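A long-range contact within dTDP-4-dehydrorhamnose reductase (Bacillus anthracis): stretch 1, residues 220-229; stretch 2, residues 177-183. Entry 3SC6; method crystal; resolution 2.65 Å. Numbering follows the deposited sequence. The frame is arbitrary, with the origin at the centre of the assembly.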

# COMPACT_ATOMS: atom_id res chain seq x y z
N TRP A 220 3.38 15.49 -6.48
CA TRP A 220 3.86 14.85 -7.71
C TRP A 220 4.85 15.74 -8.42
O TRP A 220 5.84 15.27 -8.99
CB TRP A 220 2.72 14.47 -8.65
CG TRP A 220 1.73 13.54 -8.04
CD1 TRP A 220 0.47 13.86 -7.61
CD2 TRP A 220 1.94 12.18 -7.69
NE1 TRP A 220 -0.13 12.75 -7.07
CE2 TRP A 220 0.75 11.71 -7.10
CE3 TRP A 220 3.02 11.29 -7.83
CZ2 TRP A 220 0.61 10.39 -6.65
CZ3 TRP A 220 2.88 9.99 -7.39
CH2 TRP A 220 1.68 9.55 -6.80
N PHE A 221 4.59 17.04 -8.38
CA PHE A 221 5.43 18.05 -9.01
C PHE A 221 6.83 18.09 -8.37
O PHE A 221 7.83 17.89 -9.06
CB PHE A 221 4.73 19.41 -8.93
CG PHE A 221 5.52 20.54 -9.52
CD1 PHE A 221 5.49 20.79 -10.88
CD2 PHE A 221 6.23 21.40 -8.69
CE1 PHE A 221 6.20 21.85 -11.41
CE2 PHE A 221 6.93 22.46 -9.22
CZ PHE A 221 6.92 22.69 -10.58
N GLU A 222 6.89 18.35 -7.06
CA GLU A 222 8.18 18.40 -6.35
C GLU A 222 8.86 17.04 -6.40
O GLU A 222 10.09 16.94 -6.46
CB GLU A 222 7.99 18.81 -4.89
CG GLU A 222 7.42 20.19 -4.69
CD GLU A 222 7.21 20.53 -3.22
OE1 GLU A 222 7.43 19.64 -2.36
OE2 GLU A 222 6.81 21.68 -2.93
N PHE A 223 8.05 15.99 -6.34
CA PHE A 223 8.54 14.63 -6.39
C PHE A 223 9.15 14.40 -7.76
O PHE A 223 10.25 13.87 -7.88
CB PHE A 223 7.39 13.66 -6.06
CG PHE A 223 7.78 12.21 -6.07
CD1 PHE A 223 8.56 11.69 -5.05
CD2 PHE A 223 7.26 11.34 -7.00
CE1 PHE A 223 8.90 10.36 -5.03
CE2 PHE A 223 7.58 10.00 -6.97
CZ PHE A 223 8.40 9.51 -5.98
N ALA A 224 8.44 14.85 -8.80
CA ALA A 224 8.91 14.71 -10.17
C ALA A 224 10.29 15.36 -10.31
O ALA A 224 11.23 14.72 -10.79
CB ALA A 224 7.93 15.33 -11.14
N LYS A 225 10.41 16.62 -9.88
CA LYS A 225 11.69 17.33 -9.97
C LYS A 225 12.82 16.56 -9.33
O LYS A 225 13.87 16.35 -9.94
CB LYS A 225 11.66 18.70 -9.29
CG LYS A 225 10.76 19.76 -9.90
CD LYS A 225 10.90 21.05 -9.08
CE LYS A 225 10.09 22.19 -9.64
NZ LYS A 225 10.50 22.57 -11.02
N LYS A 226 12.61 16.14 -8.09
CA LYS A 226 13.64 15.41 -7.37
C LYS A 226 13.96 14.03 -7.98
O LYS A 226 15.04 13.49 -7.73
CB LYS A 226 13.33 15.38 -5.87
CG LYS A 226 14.40 14.69 -5.04
CD LYS A 226 14.21 14.92 -3.55
CE LYS A 226 14.36 16.41 -3.19
NZ LYS A 226 14.21 16.68 -1.74
N ILE A 227 13.05 13.47 -8.77
CA ILE A 227 13.32 12.18 -9.40
C ILE A 227 14.38 12.44 -10.46
O ILE A 227 15.32 11.65 -10.61
CB ILE A 227 12.07 11.54 -10.04
CG1 ILE A 227 11.06 11.15 -8.96
CG2 ILE A 227 12.46 10.28 -10.79
CD1 ILE A 227 9.81 10.50 -9.50
N PHE A 228 14.25 13.56 -11.17
CA PHE A 228 15.21 13.92 -12.21
C PHE A 228 16.50 14.40 -11.58
O PHE A 228 17.56 14.33 -12.19
CB PHE A 228 14.66 14.98 -13.16
CG PHE A 228 13.38 14.58 -13.85
CD1 PHE A 228 13.29 13.36 -14.49
CD2 PHE A 228 12.31 15.45 -13.92
CE1 PHE A 228 12.12 12.99 -15.13
CE2 PHE A 228 11.15 15.09 -14.58
CZ PHE A 228 11.06 13.86 -15.18
N SER A 229 16.40 14.92 -10.36
CA SER A 229 17.57 15.41 -9.65
C SER A 229 18.52 14.23 -9.42
O SER A 229 19.71 14.32 -9.74
CB SER A 229 17.18 16.05 -8.32
OG SER A 229 18.32 16.53 -7.63
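Stretch 2, residues 177-183: EISVVAD

Stretch 2 runs as an extended strand from Glu177 to Val181 and then leaves the strand at Ala182 and Asp183. It crosses the helix of residues 220-229 in a roughly antiparallel sense, with 137° between the N-to-C directions and a closest approach of 7.1 Å between the axes. Strand alternation sets the pattern: the CA-to-CB bonds of Ile178 and Val180 point toward the helix, while that of Ser179 points away, leaving its hydroxyl (chi1 p) on the exposed side.

Val180 is the centre of the contact. It is buried, with chi1 t. Val180 CG1 packs tightly, 3.3 Å from CB of Trp220, and both methyls come near CB of Ala224, with Val180 CG2 closer at 4.0 Å and Val180 CG1 at 4.4 Å. Alanine suits this position because its single methyl lets the strand come close while still giving an apolar surface. One turn further along, Phe228 (chi1 m) has its CA-to-CB bond toward the strand, and Phe228 CE2 meets CG2 of Ile178 at 4.1 Å. In Ile178, chi1 t places CG2 toward Phe228, while chi2 t carries CD1 on along the CG1 branch, more than 5 Å from CE2 and CZ of Phe228.

At the other end, the CA-to-CB bond of Val181 lies sideways, with Val181 CB 4.4 Å from CD1 of Trp220. Val181 O approaches Phe221 N at 3.1 Å, near the start of the helical stretch. Trp220, with chi1 m, starts toward stretch 2, but the end of its side chain leads away, so much of its contact is made by CB and the near part of the indole. Phe221, with chi1 t, starts sideways and its end leads away, yet Phe221 CD1 remains in reach, 4.1 Å from Ala182 CB and 3.9 Å from Val180 O. Phe221 CB lies 3.3 Å from Ala182 CB, and the small methyl of Ala182 packs tightly there.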

# COMPACT_ATOMS: atom_id res chain seq x y z
N GLU A 177 10.27 19.10 -21.80
CA GLU A 177 9.43 19.62 -20.71
C GLU A 177 8.32 18.61 -20.47
O GLU A 177 7.88 17.93 -21.39
CB GLU A 177 8.80 20.98 -21.05
CG GLU A 177 9.77 22.11 -21.29
CD GLU A 177 9.07 23.43 -21.56
OE1 GLU A 177 7.82 23.45 -21.61
OE2 GLU A 177 9.77 24.45 -21.73
N ILE A 178 7.85 18.53 -19.22
CA ILE A 178 6.78 17.59 -18.88
C ILE A 178 5.93 18.16 -17.73
O ILE A 178 6.45 18.55 -16.70
CB ILE A 178 7.35 16.20 -18.52
CG1 ILE A 178 6.22 15.19 -18.30
CG2 ILE A 178 8.27 16.29 -17.31
CD1 ILE A 178 6.71 13.79 -17.99
N SER A 179 4.62 18.19 -17.93
CA SER A 179 3.70 18.72 -16.93
C SER A 179 3.19 17.65 -15.95
O SER A 179 2.71 16.59 -16.36
CB SER A 179 2.53 19.43 -17.61
OG SER A 179 1.82 18.56 -18.47
N VAL A 180 3.28 17.97 -14.66
CA VAL A 180 2.85 17.09 -13.58
C VAL A 180 1.98 17.84 -12.57
O VAL A 180 2.25 19.00 -12.25
CB VAL A 180 4.06 16.54 -12.82
CG1 VAL A 180 3.61 15.70 -11.63
CG2 VAL A 180 4.96 15.73 -13.75
N VAL A 181 0.95 17.18 -12.06
CA VAL A 181 0.05 17.79 -11.08
C VAL A 181 0.85 18.35 -9.90
O VAL A 181 1.81 17.72 -9.44
CB VAL A 181 -1.00 16.78 -10.57
CG1 VAL A 181 -1.87 17.40 -9.50
CG2 VAL A 181 -1.86 16.27 -11.72
N ALA A 182 0.47 19.53 -9.41
CA ALA A 182 1.17 20.16 -8.29
C ALA A 182 0.24 20.66 -7.17
O ALA A 182 0.69 21.33 -6.24
CB ALA A 182 2.03 21.31 -8.79
N ASP A 183 -1.05 20.34 -7.25
CA ASP A 183 -2.01 20.77 -6.24
C ASP A 183 -2.50 19.61 -5.37
O ASP A 183 -3.55 19.70 -4.72
CB ASP A 183 -3.19 21.52 -6.88
CG ASP A 183 -3.93 20.69 -7.91
OD1 ASP A 183 -4.92 21.19 -8.47
OD2 ASP A 183 -3.51 19.54 -8.16